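Uncharacterized protein (Porphyromonas gingivalis, PDB 1ZBS) is of uncharacterised function but probably phosphorylates N-acetylglucosamine with ATP, as a putative sugar kinase of the ASKHA superfamily. Local coordinates at residues A113-T118 with H239-V244. Sequence-based numbering, arbitrary orientation.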
loop_
_atom_site.group_PDB
_atom_site.type_symbol
_atom_site.label_atom_id
_atom_site.label_comp_id
_atom_site.label_asym_id
_atom_site.label_seq_id
_atom_site.Cartn_x
_atom_site.Cartn_y
_atom_site.Cartn_z
ATOM N N ALA A 113 3.035 -23.593 10.082
ATOM C CA ALA A 113 3.394 -22.528 11.017
ATOM C C ALA A 113 3.131 -21.161 10.396
ATOM O O ALA A 113 3.541 -20.882 9.264
ATOM C CB ALA A 113 4.867 -22.656 11.412
ATOM N N CYS A 114 2.455 -20.303 11.152
ATOM C CA CYS A 114 2.115 -18.968 10.669
ATOM C C CYS A 114 2.539 -17.859 11.604
ATOM O O CYS A 114 2.531 -18.013 12.824
ATOM C CB CYS A 114 0.610 -18.845 10.458
ATOM S SG CYS A 114 -0.109 -20.096 9.439
ATOM N N ILE A 115 2.906 -16.731 11.016
ATOM C CA ILE A 115 3.297 -15.570 11.791
ATOM C C ILE A 115 2.270 -14.470 11.553
ATOM O O ILE A 115 1.871 -14.212 10.419
ATOM C CB ILE A 115 4.681 -15.063 11.384
ATOM C CG1 ILE A 115 5.732 -16.146 11.665
ATOM C CG2 ILE A 115 4.999 -13.775 12.143
ATOM C CD1 ILE A 115 7.151 -15.731 11.343
ATOM N N LEU A 116 1.818 -13.846 12.633
ATOM C CA LEU A 116 0.848 -12.759 12.546
ATOM C C LEU A 116 1.337 -11.649 13.479
ATOM O O LEU A 116 0.995 -11.627 14.663
ATOM C CB LEU A 116 -0.539 -13.255 12.982
ATOM C CG LEU A 116 -1.764 -13.077 12.085
ATOM C CD1 LEU A 116 -1.465 -13.574 10.679
ATOM C CD2 LEU A 116 -2.962 -13.840 12.682
ATOM N N GLY A 117 2.165 -10.755 12.937
ATOM C CA GLY A 117 2.696 -9.632 13.694
ATOM C C GLY A 117 2.624 -8.380 12.825
ATOM O O GLY A 117 1.573 -8.090 12.253
ATOM N N THR A 118 3.722 -7.637 12.710
ATOM C CA THR A 118 3.747 -6.434 11.876
ATOM C C THR A 118 3.425 -6.858 10.441
ATOM O O THR A 118 2.673 -6.186 9.724
ATOM C CB THR A 118 5.143 -5.769 11.903
ATOM O OG1 THR A 118 5.474 -5.430 13.250
ATOM C CG2 THR A 118 5.166 -4.504 11.053
ATOM N N HIS A 239 -0.619 -23.570 13.585
ATOM C CA HIS A 239 0.154 -23.026 14.686
ATOM C C HIS A 239 0.489 -21.581 14.353
ATOM O O HIS A 239 0.923 -21.282 13.241
ATOM C CB HIS A 239 1.426 -23.845 14.889
ATOM C CG HIS A 239 1.171 -25.207 15.456
ATOM N ND1 HIS A 239 0.766 -25.404 16.759
ATOM C CD2 HIS A 239 1.232 -26.437 14.892
ATOM C CE1 HIS A 239 0.589 -26.693 16.973
ATOM N NE2 HIS A 239 0.864 -27.343 15.856
ATOM N N PHE A 240 0.287 -20.680 15.308
ATOM C CA PHE A 240 0.542 -19.258 15.068
ATOM C C PHE A 240 1.467 -18.604 16.060
ATOM O O PHE A 240 1.543 -18.990 17.229
ATOM C CB PHE A 240 -0.766 -18.463 15.082
ATOM C CG PHE A 240 -1.648 -18.713 13.896
ATOM C CD1 PHE A 240 -1.659 -17.825 12.822
ATOM C CD2 PHE A 240 -2.491 -19.821 13.864
ATOM C CE1 PHE A 240 -2.502 -18.026 11.732
ATOM C CE2 PHE A 240 -3.341 -20.041 12.778
ATOM C CZ PHE A 240 -3.348 -19.138 11.710
ATOM N N ILE A 241 2.165 -17.584 15.587
ATOM C CA ILE A 241 3.065 -16.839 16.443
ATOM C C ILE A 241 2.882 -15.352 16.132
ATOM O O ILE A 241 2.437 -14.993 15.047
ATOM C CB ILE A 241 4.526 -17.292 16.210
ATOM C CG1 ILE A 241 5.273 -17.262 17.535
ATOM C CG2 ILE A 241 5.211 -16.430 15.170
ATOM C CD1 ILE A 241 4.891 -18.424 18.450
ATOM N N GLY A 242 3.188 -14.490 17.092
ATOM C CA GLY A 242 3.055 -13.072 16.831
ATOM C C GLY A 242 2.113 -12.272 17.710
ATOM O O GLY A 242 1.136 -12.789 18.257
ATOM N N SER A 243 2.417 -10.983 17.821
ATOM C CA SER A 243 1.632 -10.063 18.630
ATOM C C SER A 243 0.174 -9.980 18.193
ATOM O O SER A 243 -0.723 -9.987 19.026
ATOM C CB SER A 243 2.284 -8.676 18.608
ATOM O OG SER A 243 2.659 -8.304 17.284
ATOM N N VAL A 244 -0.065 -9.918 16.888
ATOM C CA VAL A 244 -1.431 -9.843 16.375
ATOM C C VAL A 244 -2.201 -11.154 16.549
ATOM O O VAL A 244 -3.399 -11.144 16.867
ATOM C CB VAL A 244 -1.447 -9.452 14.886
ATOM C CG1 VAL A 244 -2.852 -9.604 14.322
ATOM C CG2 VAL A 244 -0.962 -8.003 14.722
#
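Cys114 and Phe240 both turn their first torsion so that SG and CG stand anti to the carbonyl carbon (chi1 -53° and -71°), and this lays the sulfur over one face of the ring, 4.3 Å from SG to the Phe240 ring centroid. Cys114 CB also presses against Phe240 CD1 at 3.4 Å. Leu116 runs alongside Phe240 and reaches the same ring with CD2; Phe220 and Phe223 of helix 210-229 close over this side of the sheet. On the other side, Ile115 and Ile241 point the same way, CG1 of Ile115 meeting CG2 of Ile241 at 3.6 Å.

The backbones run parallel. Phe240 is flanked by two hydrogen bonds to Cys114, whose N donates to His239 O and whose O accepts from Ile241 N, each 2.8 Å long. Leu116 N then donates a hydrogen bond to Ile241 O at 2.7 Å, with an N-H...O angle of 164°, the straightest of the four.

Past that point strand 238-241 passes through Gly242, the N-cap residue, into helix 243-247. The glycine CA comes within 3.3 Å of Leu116 O in a CA-H...O contact. That oxygen takes a weak hydrogen bond from Val244 N, and Ala245 makes a further backbone hydrogen bond with Leu116, so the helix start is tied to the end of strand 111-116. Two adjacent parallel strands, one leading through glycine into a helix, belong to the second 3-2-1-4-5 mixed sheet of an actin-like ASKHA fold.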